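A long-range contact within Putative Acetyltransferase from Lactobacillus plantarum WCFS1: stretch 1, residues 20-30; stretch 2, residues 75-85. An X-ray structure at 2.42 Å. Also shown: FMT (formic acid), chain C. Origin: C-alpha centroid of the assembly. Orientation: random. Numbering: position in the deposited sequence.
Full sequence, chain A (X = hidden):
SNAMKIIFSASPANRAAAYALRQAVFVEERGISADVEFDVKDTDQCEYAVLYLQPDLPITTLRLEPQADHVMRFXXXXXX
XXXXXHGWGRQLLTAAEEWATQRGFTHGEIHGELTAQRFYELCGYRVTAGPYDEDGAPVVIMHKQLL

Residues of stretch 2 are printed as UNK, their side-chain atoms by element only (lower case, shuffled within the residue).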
# COMPACT_ATOMS: atom_id res chain seq x y z
N ALA A 20 -8.04 1.05 27.65
CA ALA A 20 -8.71 -0.01 28.39
C ALA A 20 -9.33 -1.03 27.45
O ALA A 20 -9.21 -2.24 27.68
CB ALA A 20 -9.79 0.57 29.39
N LEU A 21 -9.99 -0.55 26.40
CA LEU A 21 -10.53 -1.45 25.36
C LEU A 21 -9.43 -2.28 24.69
O LEU A 21 -9.54 -3.51 24.59
CB LEU A 21 -11.37 -0.68 24.33
CG LEU A 21 -12.70 -0.10 24.85
CD1 LEU A 21 -13.46 0.72 23.80
CD2 LEU A 21 -13.61 -1.19 25.40
N ARG A 22 -8.34 -1.63 24.28
CA ARG A 22 -7.24 -2.33 23.59
C ARG A 22 -6.51 -3.33 24.50
O ARG A 22 -6.12 -4.42 24.05
CB ARG A 22 -6.26 -1.33 22.94
CG ARG A 22 -6.91 -0.34 21.91
CD ARG A 22 -6.02 0.89 21.64
NE ARG A 22 -4.63 0.53 21.37
CZ ARG A 22 -3.60 1.38 21.30
NH1 ARG A 22 -3.79 2.69 21.50
NH2 ARG A 22 -2.38 0.93 21.05
N GLN A 23 -6.34 -2.99 25.77
CA GLN A 23 -5.69 -3.90 26.73
C GLN A 23 -6.54 -5.17 26.90
O GLN A 23 -6.01 -6.29 26.94
CB GLN A 23 -5.45 -3.21 28.09
CG GLN A 23 -5.08 -4.13 29.28
CD GLN A 23 -3.63 -4.65 29.26
OE1 GLN A 23 -2.74 -4.04 28.65
NE2 GLN A 23 -3.40 -5.77 29.92
N ALA A 24 -7.85 -5.00 26.98
CA ALA A 24 -8.73 -6.14 27.22
C ALA A 24 -8.78 -7.08 26.01
O ALA A 24 -8.71 -8.30 26.18
CB ALA A 24 -10.14 -5.68 27.62
N VAL A 25 -8.88 -6.50 24.81
CA VAL A 25 -9.07 -7.27 23.57
C VAL A 25 -7.77 -7.83 22.95
O VAL A 25 -7.65 -9.04 22.73
CB VAL A 25 -9.82 -6.43 22.48
CG1 VAL A 25 -9.87 -7.17 21.16
CG2 VAL A 25 -11.24 -6.08 22.94
N PHE A 26 -6.81 -6.96 22.66
CA PHE A 26 -5.58 -7.38 21.99
C PHE A 26 -4.60 -8.10 22.92
O PHE A 26 -4.10 -9.17 22.58
CB PHE A 26 -4.86 -6.19 21.32
CG PHE A 26 -5.61 -5.58 20.16
CD1 PHE A 26 -5.82 -6.31 18.98
CD2 PHE A 26 -6.08 -4.27 20.23
CE1 PHE A 26 -6.51 -5.75 17.90
CE2 PHE A 26 -6.76 -3.70 19.15
CZ PHE A 26 -6.98 -4.44 17.98
N VAL A 27 -4.33 -7.51 24.09
CA VAL A 27 -3.34 -8.07 25.02
C VAL A 27 -3.87 -9.29 25.79
O VAL A 27 -3.27 -10.35 25.77
CB VAL A 27 -2.78 -6.98 26.00
CG1 VAL A 27 -1.75 -7.59 26.97
CG2 VAL A 27 -2.15 -5.84 25.24
N GLU A 28 -5.00 -9.13 26.48
CA GLU A 28 -5.48 -10.20 27.35
C GLU A 28 -6.26 -11.31 26.64
O GLU A 28 -5.99 -12.50 26.84
CB GLU A 28 -6.26 -9.62 28.53
CG GLU A 28 -5.34 -8.89 29.52
CD GLU A 28 -6.08 -8.21 30.67
OE1 GLU A 28 -5.60 -7.16 31.13
OE2 GLU A 28 -7.13 -8.72 31.11
N GLU A 29 -7.21 -10.92 25.81
CA GLU A 29 -8.07 -11.88 25.14
C GLU A 29 -7.35 -12.63 24.02
O GLU A 29 -7.55 -13.83 23.83
CB GLU A 29 -9.33 -11.19 24.60
CG GLU A 29 -10.18 -12.07 23.68
CD GLU A 29 -11.37 -11.32 23.10
OE1 GLU A 29 -11.67 -10.20 23.57
OE2 GLU A 29 -12.02 -11.85 22.17
N ARG A 30 -6.49 -11.92 23.29
CA ARG A 30 -5.86 -12.50 22.10
C ARG A 30 -4.35 -12.75 22.21
O ARG A 30 -3.74 -13.24 21.28
CB ARG A 30 -6.18 -11.66 20.87
CG ARG A 30 -7.65 -11.73 20.48
CD ARG A 30 -8.05 -10.61 19.56
NE ARG A 30 -7.26 -10.60 18.35
CZ ARG A 30 -7.49 -9.80 17.31
NH1 ARG A 30 -8.49 -8.94 17.35
NH2 ARG A 30 -6.71 -9.87 16.24
N UNK A 75 -6.62 3.19 12.71
CA UNK A 75 -6.01 2.00 13.30
C UNK A 75 -6.46 1.59 14.71
O UNK A 75 -7.40 2.18 15.29
N UNK A 76 -5.78 0.57 15.26
CA UNK A 76 -6.10 -0.03 16.57
C UNK A 76 -7.62 -0.15 16.82
O UNK A 76 -8.16 0.32 17.85
c UNK A 76 -3.83 0.76 17.53
n UNK A 76 0.47 -0.85 17.40
c UNK A 76 -3.23 -0.64 17.37
c UNK A 76 -0.77 -0.70 16.92
n UNK A 76 -1.82 -0.76 17.76
c UNK A 76 -5.37 0.71 17.70
n UNK A 76 -0.94 -0.49 15.62
N UNK A 77 -8.29 -0.83 15.89
CA UNK A 77 -9.74 -0.97 15.82
C UNK A 77 -10.26 -2.15 16.65
O UNK A 77 -9.83 -3.28 16.44
c UNK A 77 -11.69 -1.13 14.21
c UNK A 77 -10.17 -1.19 14.36
c UNK A 77 -9.46 -0.19 13.42
N UNK A 78 -11.18 -1.91 17.58
CA UNK A 78 -11.71 -3.00 18.40
C UNK A 78 -13.00 -2.67 19.16
O UNK A 78 -13.35 -1.50 19.36
c UNK A 78 -10.63 -3.55 19.36
s UNK A 78 -10.09 -2.44 20.72
N UNK A 79 -13.71 -3.72 19.58
CA UNK A 79 -15.02 -3.58 20.22
C UNK A 79 -15.11 -4.47 21.46
O UNK A 79 -14.68 -5.62 21.42
c UNK A 79 -16.15 -3.98 19.24
o UNK A 79 -16.18 -3.06 18.14
c UNK A 79 -17.52 -3.99 19.93
N UNK A 80 -15.67 -3.93 22.54
CA UNK A 80 -15.89 -4.71 23.76
C UNK A 80 -16.65 -6.00 23.43
O UNK A 80 -17.63 -5.98 22.65
n UNK A 80 -16.11 -0.75 28.89
c UNK A 80 -16.65 -4.49 26.22
c UNK A 80 -16.65 -3.88 24.81
n UNK A 80 -16.54 -2.82 29.77
n UNK A 80 -16.99 -2.39 27.53
c UNK A 80 -16.55 -2.00 28.73
c UNK A 80 -17.51 -3.72 27.22
N UNK A 81 -16.22 -7.11 24.03
CA UNK A 81 -16.69 -8.43 23.65
C UNK A 81 -18.21 -8.62 23.68
O UNK A 81 -18.80 -9.17 22.75
c UNK A 81 -15.95 -13.36 24.06
c UNK A 81 -16.04 -10.88 23.79
n UNK A 81 -15.99 -14.50 25.02
c UNK A 81 -16.02 -9.52 24.48
c UNK A 81 -15.82 -12.02 24.77
N UNK A 82 -18.85 -8.17 24.75
CA UNK A 82 -20.28 -8.38 24.87
C UNK A 82 -21.10 -7.61 23.82
O UNK A 82 -22.28 -7.89 23.63
c UNK A 82 -20.76 -8.05 26.29
N UNK A 83 -20.48 -6.65 23.13
CA UNK A 83 -21.21 -5.77 22.22
C UNK A 83 -20.87 -5.97 20.75
O UNK A 83 -21.29 -5.18 19.89
c UNK A 83 -21.55 -3.98 23.99
c UNK A 83 -21.00 -4.30 22.62
c UNK A 83 -23.36 -3.19 25.40
c UNK A 83 -22.84 -3.48 24.14
c UNK A 83 -21.31 -3.92 26.40
c UNK A 83 -20.80 -4.20 25.14
o UNK A 83 -23.10 -3.13 27.76
c UNK A 83 -22.59 -3.42 26.52
N UNK A 84 -20.10 -7.01 20.45
CA UNK A 84 -19.71 -7.29 19.08
C UNK A 84 -20.92 -7.79 18.26
O UNK A 84 -21.83 -8.43 18.80
n UNK A 84 -13.18 -8.52 21.74
c UNK A 84 -16.08 -8.67 19.48
c UNK A 84 -14.16 -9.04 20.99
n UNK A 84 -14.32 -10.35 20.93
n UNK A 84 -14.96 -8.23 20.31
c UNK A 84 -17.37 -7.97 19.92
c UNK A 84 -18.57 -8.32 19.02
N UNK A 85 -20.92 -7.46 16.97
CA UNK A 85 -21.92 -7.97 16.05
C UNK A 85 -23.25 -7.24 16.04
O UNK A 85 -24.27 -7.80 15.64
C FMT C . -18.08 -4.78 15.90
O1 FMT C . -18.73 -3.80 16.27
O2 FMT C . -18.41 -5.95 16.11

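Position 75 has backbone atoms alone, with no side chain. Nothing of stretch 1 lies near it. It is Gly75.

Position 76 carries three carbons, a nitrogen, and then a carbon bearing two more nitrogens. The chain turns a corner here. Its CB lies over one face of the Arg22 guanidinium. The side chain itself ends in a guanidinium, so the residue is Arg76. Arg76 NE and Arg22 NH2 are 3.7 Å apart, a close pair of like charges.

Position 77 has three side-chain carbons, one carrying the other two. CA-to-CB points away from the helix. Its backbone O is 3.4 Å from Phe26 CZ. The branched, all-carbon group identifies Val77.

Position 78 has one carbon and then one sulfur, packed against Leu21, Arg22, Val25 and Phe26. It points toward the helix and is buried. It is Cys78. Cys78 SG is 4.2 Å from Leu21 CB and 4.0 Å from Arg22 CG. Cys78 CB is 3.9 Å from Phe26 CE2 and 4.1 Å from Val25 CG1.

Position 79 has a carbon carrying one oxygen and one carbon. CA-to-CB points away from the helix. Its backbone O meets Val25 CG2 at 3.8 Å. This is Thr79.

Position 80 again shows three carbons, a nitrogen, and a carbon with two nitrogens. Its CB is 4.1 Å from Leu21 CD2. It is Arg80.

Position 81 has four carbons in a row ending in nitrogen, and one of the carbons touches Glu29. Hence it is Lys81. Lys81 CG is 4.4 Å from Glu29 OE1.

Position 82 has a single side-chain carbon and does not reach stretch 1. It is Ala82.

Position 83 has one carbon, then a six-carbon ring bearing an oxygen, also out of reach of the helix. It is Tyr83.

Position 84 has three carbons, a nitrogen, and a carbon carrying two more nitrogens; this end reaches Glu29. It is Arg84. Arg84 NH2 donates to Glu29 OE1 at 2.9 Å, and Arg84 NH1 donates to Glu29 OE2 at 3.0 Å. Arg84 NE also donates to Thr79 O at 2.9 Å, which ties the side chain back to the strand.

Position 85 has no side chain and a positive phi, which suits glycine. It is Gly85. Gly85 N donates to formic acid O2 at 3.1 Å.

The helix crosses the strand at 90°, with axes 8.4 Å apart. Cys78 fills the middle of the contact. The paired hydrogen bonds of the Glu29–Arg84 salt bridge join the C-terminal part of the helix to the loop after the strand. The contact buries 540 Å² in total.

Stretch 2 75-85: GRVCTRKAYRG
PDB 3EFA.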